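Long-range contacts in putative flagellar hook-associated protein (Vibrio parahaemolyticus, PDB 3PWX), which probably serves as a structural component of the bacterial flagellum: residues R71-I75 against I162-P168; R82-E86 against K112-Y117; Q157-L161 against E175-S179. One frame throughout, in Å; residues are numbered along the deposited sequence.

Interaction 1 (R71-I75 against I162-P168)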
loop_
_atom_site.group_PDB
_atom_site.type_symbol
_atom_site.label_atom_id
_atom_site.label_comp_id
_atom_site.label_asym_id
_atom_site.label_seq_id
_atom_site.Cartn_x
_atom_site.Cartn_y
_atom_site.Cartn_z
ATOM N N ARG A 71 5.426 -3.987 49.671
ATOM C CA ARG A 71 5.818 -4.047 48.266
ATOM C C ARG A 71 5.852 -5.449 47.684
ATOM O O ARG A 71 6.195 -5.607 46.533
ATOM C CB ARG A 71 7.179 -3.387 48.025
ATOM C CG ARG A 71 7.159 -1.872 48.128
ATOM C CD ARG A 71 8.252 -1.269 47.271
ATOM N NE ARG A 71 8.810 -0.016 47.795
ATOM C CZ ARG A 71 9.927 0.068 48.527
ATOM N NH1 ARG A 71 10.355 1.260 48.930
ATOM N NH2 ARG A 71 10.628 -1.030 48.846
ATOM N N SER A 72 5.510 -6.465 48.464
ATOM C CA SER A 72 5.489 -7.822 47.928
ATOM C C SER A 72 4.209 -8.075 47.115
ATOM O O SER A 72 4.163 -8.967 46.282
ATOM C CB SER A 72 5.720 -8.859 49.044
ATOM O OG SER A 72 4.865 -9.992 48.912
ATOM N N GLY A 73 3.180 -7.269 47.345
ATOM C CA GLY A 73 1.919 -7.421 46.634
ATOM C C GLY A 73 1.946 -6.625 45.345
ATOM O O GLY A 73 1.331 -7.007 44.350
HETATM N N MSE A 74 2.669 -5.511 45.379
HETATM C CA MSE A 74 2.944 -4.716 44.203
HETATM C C MSE A 74 3.723 -5.525 43.184
HETATM O O MSE A 74 3.411 -5.499 41.994
HETATM C CB MSE A 74 3.759 -3.484 44.565
HETATM C CG MSE A 74 2.940 -2.293 44.971
HETATM SE SE MSE A 74 4.132 -0.931 45.680
HETATM C CE MSE A 74 3.046 -0.388 47.235
ATOM N N ILE A 75 4.731 -6.245 43.657
ATOM C CA ILE A 75 5.532 -7.074 42.802
ATOM C C ILE A 75 4.729 -8.065 41.955
ATOM O O ILE A 75 4.940 -8.146 40.775
ATOM C CB ILE A 75 6.669 -7.712 43.587
ATOM C CG1 ILE A 75 7.775 -6.664 43.723
ATOM C CG2 ILE A 75 7.143 -9.030 42.934
ATOM C CD1 ILE A 75 8.793 -6.933 44.804
ATOM N N ILE A 162 11.594 -4.520 39.463
ATOM C CA ILE A 162 11.211 -5.603 40.372
ATOM C C ILE A 162 12.377 -6.083 41.265
ATOM O O ILE A 162 12.200 -6.366 42.436
ATOM C CB ILE A 162 10.616 -6.793 39.563
ATOM C CG1 ILE A 162 9.253 -6.395 38.971
ATOM C CG2 ILE A 162 10.560 -8.069 40.432
ATOM C CD1 ILE A 162 8.622 -7.370 38.022
ATOM N N ALA A 163 13.564 -6.170 40.687
ATOM C CA ALA A 163 14.776 -6.476 41.415
ATOM C C ALA A 163 15.044 -5.356 42.418
ATOM O O ALA A 163 15.244 -5.593 43.601
ATOM C CB ALA A 163 15.948 -6.638 40.424
ATOM N N GLU A 164 14.997 -4.122 41.957
ATOM C CA GLU A 164 15.193 -2.975 42.831
ATOM C C GLU A 164 14.110 -2.882 43.940
ATOM O O GLU A 164 14.412 -2.484 45.084
ATOM C CB GLU A 164 15.274 -1.720 41.974
ATOM C CG GLU A 164 15.924 -0.513 42.585
ATOM C CD GLU A 164 17.375 -0.705 43.027
ATOM O OE1 GLU A 164 18.242 -1.188 42.265
ATOM O OE2 GLU A 164 17.645 -0.312 44.166
ATOM N N PHE A 165 12.866 -3.266 43.612
ATOM C CA PHE A 165 11.803 -3.394 44.626
ATOM C C PHE A 165 12.074 -4.482 45.670
ATOM O O PHE A 165 11.675 -4.329 46.796
ATOM C CB PHE A 165 10.433 -3.626 44.007
ATOM C CG PHE A 165 9.725 -2.371 43.608
ATOM C CD1 PHE A 165 8.347 -2.369 43.417
ATOM C CD2 PHE A 165 10.425 -1.179 43.406
ATOM C CE1 PHE A 165 7.673 -1.187 43.035
ATOM C CE2 PHE A 165 9.761 -0.006 43.034
ATOM C CZ PHE A 165 8.387 -0.011 42.854
ATOM N N GLU A 166 12.726 -5.578 45.291
ATOM C CA GLU A 166 12.973 -6.657 46.223
ATOM C C GLU A 166 14.147 -6.340 47.172
ATOM O O GLU A 166 14.063 -6.543 48.380
ATOM C CB GLU A 166 13.241 -7.942 45.472
ATOM C CG GLU A 166 12.029 -8.669 44.953
ATOM C CD GLU A 166 12.476 -9.786 44.034
ATOM O OE1 GLU A 166 12.116 -9.805 42.825
ATOM O OE2 GLU A 166 13.269 -10.632 44.530
ATOM N N LYS A 167 15.245 -5.854 46.609
ATOM C CA LYS A 167 16.376 -5.459 47.407
ATOM C C LYS A 167 16.839 -4.091 46.983
ATOM O O LYS A 167 17.723 -3.978 46.148
ATOM C CB LYS A 167 17.531 -6.456 47.274
ATOM C CG LYS A 167 18.740 -6.082 48.162
ATOM C CD LYS A 167 19.698 -7.249 48.373
ATOM C CE LYS A 167 20.650 -6.974 49.536
ATOM N NZ LYS A 167 21.573 -8.131 49.769
ATOM N N PRO A 168 16.260 -3.041 47.573
ATOM C CA PRO A 168 16.703 -1.698 47.211
ATOM C C PRO A 168 18.221 -1.523 47.269
ATOM O O PRO A 168 18.886 -2.131 48.110
ATOM C CB PRO A 168 16.007 -0.807 48.239
ATOM C CG PRO A 168 14.752 -1.558 48.584
ATOM C CD PRO A 168 15.100 -3.027 48.489
#

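Interaction 2 (R82-E86 against K112-Y117)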
loop_
_atom_site.group_PDB
_atom_site.type_symbol
_atom_site.label_atom_id
_atom_site.label_comp_id
_atom_site.label_asym_id
_atom_site.label_seq_id
_atom_site.Cartn_x
_atom_site.Cartn_y
_atom_site.Cartn_z
ATOM N N ARG A 82 2.991 -7.191 33.258
ATOM C CA ARG A 82 4.096 -7.658 32.486
ATOM C C ARG A 82 3.717 -8.874 31.648
ATOM O O ARG A 82 3.946 -8.863 30.428
ATOM C CB ARG A 82 5.305 -7.947 33.356
ATOM C CG ARG A 82 6.541 -8.374 32.568
ATOM C CD ARG A 82 7.510 -9.115 33.476
ATOM N NE ARG A 82 6.989 -10.444 33.815
ATOM C CZ ARG A 82 7.542 -11.265 34.714
ATOM N NH1 ARG A 82 6.977 -12.432 34.991
ATOM N NH2 ARG A 82 8.626 -10.887 35.370
ATOM N N ASP A 83 3.065 -9.864 32.242
ATOM C CA ASP A 83 2.793 -11.092 31.496
ATOM C C ASP A 83 1.724 -10.865 30.479
ATOM O O ASP A 83 1.865 -11.248 29.323
ATOM C CB ASP A 83 2.373 -12.226 32.419
ATOM C CG ASP A 83 3.497 -12.691 33.334
ATOM O OD1 ASP A 83 4.673 -12.288 33.156
ATOM O OD2 ASP A 83 3.175 -13.479 34.258
ATOM N N SER A 84 0.666 -10.204 30.915
ATOM C CA SER A 84 -0.427 -9.763 30.068
ATOM C C SER A 84 0.014 -8.946 28.799
ATOM O O SER A 84 -0.601 -9.039 27.723
ATOM C CB SER A 84 -1.409 -9.007 30.966
ATOM O OG SER A 84 -2.247 -8.127 30.236
ATOM N N ILE A 85 1.081 -8.163 28.918
ATOM C CA ILE A 85 1.618 -7.412 27.792
ATOM C C ILE A 85 2.392 -8.357 26.878
ATOM O O ILE A 85 2.358 -8.209 25.663
ATOM C CB ILE A 85 2.529 -6.277 28.269
ATOM C CG1 ILE A 85 1.707 -5.089 28.719
ATOM C CG2 ILE A 85 3.497 -5.848 27.217
ATOM C CD1 ILE A 85 2.402 -4.274 29.863
ATOM N N GLU A 86 3.057 -9.346 27.460
ATOM C CA GLU A 86 3.695 -10.369 26.659
ATOM C C GLU A 86 2.675 -11.159 25.866
ATOM O O GLU A 86 2.881 -11.389 24.691
ATOM C CB GLU A 86 4.501 -11.311 27.524
ATOM C CG GLU A 86 4.913 -12.613 26.793
ATOM C CD GLU A 86 5.848 -13.424 27.638
ATOM O OE1 GLU A 86 7.034 -13.574 27.238
ATOM O OE2 GLU A 86 5.405 -13.839 28.748
ATOM N N LYS A 112 11.201 -15.448 26.184
ATOM C CA LYS A 112 11.888 -15.152 27.477
ATOM C C LYS A 112 12.822 -16.272 27.893
ATOM O O LYS A 112 13.476 -16.193 28.938
ATOM C CB LYS A 112 10.899 -14.826 28.608
ATOM C CG LYS A 112 11.480 -13.818 29.603
ATOM C CD LYS A 112 10.892 -13.913 31.047
ATOM C CE LYS A 112 11.467 -12.786 31.945
ATOM N NZ LYS A 112 10.595 -12.374 33.153
ATOM N N SER A 113 12.896 -17.306 27.055
ATOM C CA SER A 113 13.795 -18.460 27.242
ATOM C C SER A 113 15.203 -18.141 27.735
ATOM O O SER A 113 15.839 -18.970 28.342
ATOM C CB SER A 113 13.942 -19.222 25.925
ATOM O OG SER A 113 12.839 -20.079 25.745
ATOM N N SER A 114 15.705 -16.954 27.422
ATOM C CA SER A 114 17.101 -16.657 27.655
ATOM C C SER A 114 17.353 -16.074 29.031
ATOM O O SER A 114 18.502 -15.847 29.395
ATOM C CB SER A 114 17.689 -15.792 26.501
ATOM O OG SER A 114 17.231 -14.456 26.473
ATOM N N GLY A 115 16.287 -15.868 29.808
ATOM C CA GLY A 115 16.364 -15.066 31.036
ATOM C C GLY A 115 15.965 -13.600 30.869
ATOM O O GLY A 115 15.708 -12.906 31.845
ATOM N N ALA A 116 15.935 -13.113 29.633
ATOM C CA ALA A 116 15.445 -11.746 29.347
ATOM C C ALA A 116 14.420 -11.802 28.196
ATOM O O ALA A 116 14.385 -12.783 27.453
ATOM C CB ALA A 116 16.629 -10.806 28.994
ATOM N N TYR A 117 13.554 -10.791 28.080
ATOM C CA TYR A 117 12.658 -10.761 26.900
ATOM C C TYR A 117 13.432 -10.406 25.658
ATOM O O TYR A 117 14.159 -9.417 25.625
ATOM C CB TYR A 117 11.450 -9.855 27.097
ATOM C CG TYR A 117 10.568 -10.282 28.247
ATOM C CD1 TYR A 117 9.594 -11.265 28.069
ATOM C CD2 TYR A 117 10.718 -9.704 29.525
ATOM C CE1 TYR A 117 8.774 -11.649 29.119
ATOM C CE2 TYR A 117 9.902 -10.084 30.602
ATOM C CZ TYR A 117 8.930 -11.064 30.389
ATOM O OH TYR A 117 8.104 -11.466 31.420
#

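Interaction 3 (Q157-L161 against E175-S179)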
loop_
_atom_site.group_PDB
_atom_site.type_symbol
_atom_site.label_atom_id
_atom_site.label_comp_id
_atom_site.label_asym_id
_atom_site.label_seq_id
_atom_site.Cartn_x
_atom_site.Cartn_y
_atom_site.Cartn_z
ATOM N N GLN A 157 12.979 -3.585 31.554
ATOM C CA GLN A 157 13.199 -2.518 32.457
ATOM C C GLN A 157 12.307 -2.744 33.670
ATOM O O GLN A 157 12.686 -2.409 34.793
ATOM C CB GLN A 157 12.880 -1.197 31.795
ATOM C CG GLN A 157 12.943 0.029 32.750
ATOM C CD GLN A 157 14.329 0.189 33.315
ATOM O OE1 GLN A 157 15.311 0.129 32.565
ATOM N NE2 GLN A 157 14.430 0.394 34.624
ATOM N N ILE A 158 11.136 -3.339 33.446
ATOM C CA ILE A 158 10.196 -3.551 34.538
ATOM C C ILE A 158 10.807 -4.608 35.495
ATOM O O ILE A 158 10.610 -4.523 36.725
ATOM C CB ILE A 158 8.725 -3.880 34.075
ATOM C CG1 ILE A 158 7.723 -3.711 35.227
ATOM C CG2 ILE A 158 8.608 -5.317 33.620
ATOM C CD1 ILE A 158 7.795 -2.321 36.091
ATOM N N ASP A 159 11.564 -5.557 34.912
ATOM C CA ASP A 159 12.247 -6.604 35.709
ATOM C C ASP A 159 13.408 -6.045 36.521
ATOM O O ASP A 159 13.596 -6.439 37.665
ATOM C CB ASP A 159 12.682 -7.825 34.837
ATOM C CG ASP A 159 11.549 -8.866 34.673
ATOM O OD1 ASP A 159 10.478 -8.722 35.327
ATOM O OD2 ASP A 159 11.712 -9.835 33.913
ATOM N N ALA A 160 14.171 -5.116 35.935
ATOM C CA ALA A 160 15.167 -4.344 36.704
ATOM C C ALA A 160 14.535 -3.547 37.904
ATOM O O ALA A 160 15.167 -3.325 38.952
ATOM C CB ALA A 160 15.967 -3.420 35.796
ATOM N N LEU A 161 13.292 -3.116 37.721
ATOM C CA LEU A 161 12.612 -2.404 38.763
ATOM C C LEU A 161 12.164 -3.383 39.849
ATOM O O LEU A 161 12.364 -3.118 41.003
ATOM C CB LEU A 161 11.459 -1.537 38.222
ATOM C CG LEU A 161 10.781 -0.868 39.438
ATOM C CD1 LEU A 161 11.628 0.283 39.987
ATOM C CD2 LEU A 161 9.379 -0.428 39.179
ATOM N N GLU A 175 16.267 3.565 38.881
ATOM C CA GLU A 175 15.509 2.522 38.173
ATOM C C GLU A 175 14.062 2.925 38.057
ATOM O O GLU A 175 13.458 2.770 36.973
ATOM C CB GLU A 175 15.563 1.171 38.877
ATOM C CG GLU A 175 16.888 0.469 38.739
ATOM C CD GLU A 175 17.138 -0.123 37.365
ATOM O OE1 GLU A 175 16.510 0.282 36.369
ATOM O OE2 GLU A 175 18.014 -1.006 37.275
ATOM N N VAL A 176 13.505 3.431 39.169
ATOM C CA VAL A 176 12.160 4.019 39.136
ATOM C C VAL A 176 12.012 4.979 37.933
ATOM O O VAL A 176 11.105 4.808 37.119
ATOM C CB VAL A 176 11.783 4.676 40.507
ATOM C CG1 VAL A 176 10.586 5.672 40.412
ATOM C CG2 VAL A 176 11.538 3.576 41.553
ATOM N N ASP A 177 12.904 5.968 37.829
ATOM C CA ASP A 177 12.881 6.945 36.738
ATOM C C ASP A 177 13.167 6.282 35.366
ATOM O O ASP A 177 12.587 6.669 34.374
ATOM C CB ASP A 177 13.821 8.132 37.017
ATOM C CG ASP A 177 13.301 9.049 38.118
ATOM O OD1 ASP A 177 12.173 9.638 37.955
ATOM O OD2 ASP A 177 14.022 9.215 39.143
ATOM N N ALA A 178 14.009 5.266 35.301
ATOM C CA ALA A 178 14.174 4.580 34.006
ATOM C C ALA A 178 12.900 3.835 33.638
ATOM O O ALA A 178 12.478 3.840 32.475
ATOM C CB ALA A 178 15.386 3.662 33.988
ATOM N N SER A 179 12.250 3.286 34.665
ATOM C CA SER A 179 11.004 2.541 34.494
ATOM C C SER A 179 9.811 3.406 34.031
ATOM O O SER A 179 9.023 2.973 33.184
ATOM C CB SER A 179 10.654 1.792 35.765
ATOM O OG SER A 179 11.762 1.031 36.195
#

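Interaction 1 (R71-I75 against I162-P168)
R71-I75 and the helical residues I162-E166 belong to two antiparallel helices of a bundle. Their axes come within 10.2 Å, with 164° between the chain directions, and the CA atoms of I75 and I162 lie 6.3 Å apart. Helix 154-166 ends here, and the chain leaves helical geometry at K167.

F165 holds the middle. The R71 and F165 side chains cross at about a right angle, with the guanidinium and ring planes 31° apart. R71 sets CD over one face of the ring, toward its rim, a CH-pi contact in which CD stands 4.1 Å from the ring centroid. The guanidinium lies further out, so any cation-pi attraction to the ring is weak at most; instead R71 NE bonds to the carbonyl oxygen of G61, which holds the outer part of the side chain. The selenium of M74, a selenomethionine, reaches the ring obliquely, with SE 4.4 Å from F165 CE1.

I75 packs beside F165 CB, its CG1 at the ring edge, near the plane. Its chi1 of -80°, measured to CG1, leaves CG2 anti to the backbone N and 4.3 Å from CG2 of I162, while the CG1-CD1 branch reaches across toward the opposing helix. There I75 CD1 rests 3.8 Å from F165 CB and 3.7 Å from E166 CG.

Interaction 2 (R82-E86 against K112-Y117)
D83 OD1, 3.9 Å from Y117 OH across the contact, is gripped side-on by two nitrogens of R82. R82 NE reaches D83 OD1 at 3.0 Å nearly along the C-O axis, whereas R82 NH1 approaches the same oxygen on its syn side at 2.9 Å. Both bonds lie in the guanidinium plane, and this salt bridge within helix 71-89 limits rotation of the flat group. The R82 chain leaves the helix with CG anti to the backbone N (chi1 -177°) and turns at chi3, which brings the guanidinium to the loop between strands 110-111 and 118-119.

Y117 meets R82 there at about a right angle, its OH over a face of the guanidinium. Although R82 NE and Y117 OH are 2.8 Å apart, the angle is too poor for a hydrogen bond. K112 NZ gives the hydroxyl a weak one and also sits over a guanidinium face, 3.3 Å from R82 NH2. Behind its amine, K112 CG lies over one face of the Y117 ring, toward its rim. E86 comes to the ring from the side: its OE1 lies at the edge, near the ring plane, 3.2 Å from Y117 CE1, with the carboxylate steeply inclined to the ring. A type I beta turn from K112 to G115, closed by the bond from G115 N to K112 O, turns the loop round so that K112 and Y117 come together.

D159 of helix 154-166 bridges the two cations, its OD1 paired with R82 NH2 and its OD2 with K112 NZ. R82 is thus paired with D83 and D159, and K112 with D159, whose carboxylate draws the amine and guanidinium together and probably favours the charged form of both.

Interaction 3 (Q157-L161 against E175-S179)
Q157-L161 faces E175-S179 in a helical hairpin, the segments antiparallel at 155° with their axes 9.1 Å apart and Q157 CA 5.9 Å from S179 CA. The polar centre is the side-chain amide of Q157. Its NE2 gives both hydrogens across the contact: one to E175 OE1 at 2.7 Å, met nearly along the C-O axis, the other to S179 OG at 3.2 Å in a fairly straight bond (165°). Both acceptors lie close to the amide plane, so the pair of bonds fixes its rotation.

S179 OG passes its own proton back to the backbone, bonding to E175 O at 2.6 Å from well above the carbonyl plane; that carbonyl also accepts from S179 N. E175 folds at chi2 (-74°), which turns its carboxylate toward Q157, with OE2 3.5 Å from A160 CB. On the other flank L161 CD1 packs on V176 CG2 at 3.6 Å, while L161 CB lies against the serine oxygen.

Beyond the hairpin, L161 and I158 of helix 154-166 pack on V58 of helix 7-61, I158 also reaches L78 of helix 71-89, and V176 of helix 172-223 touches A62 in a loop.

Helix 154-166 carries a segment of interactions 1 and 3, and its D159 reaches interaction 2. Interaction 1 sets its C-terminal end against residues 71-75 of helix 71-89, and interaction 3 joins its preceding turn to helix 172-223; their centres are 11 Å apart, meeting where E164 and F165 pack on E175 and V176. Interaction 2 lies further along helix 71-89, its centre 18 Å from that of interaction 1 and 15 Å from that of interaction 3. In sequence, interaction 2 closes inside interaction 1, whose segments alternate with those of interaction 3. Together they join helix 154-166 to helix 71-89 and the long helix 172-223, and the 112-117 loop to helix 71-89, all on the same side of the chain's centre.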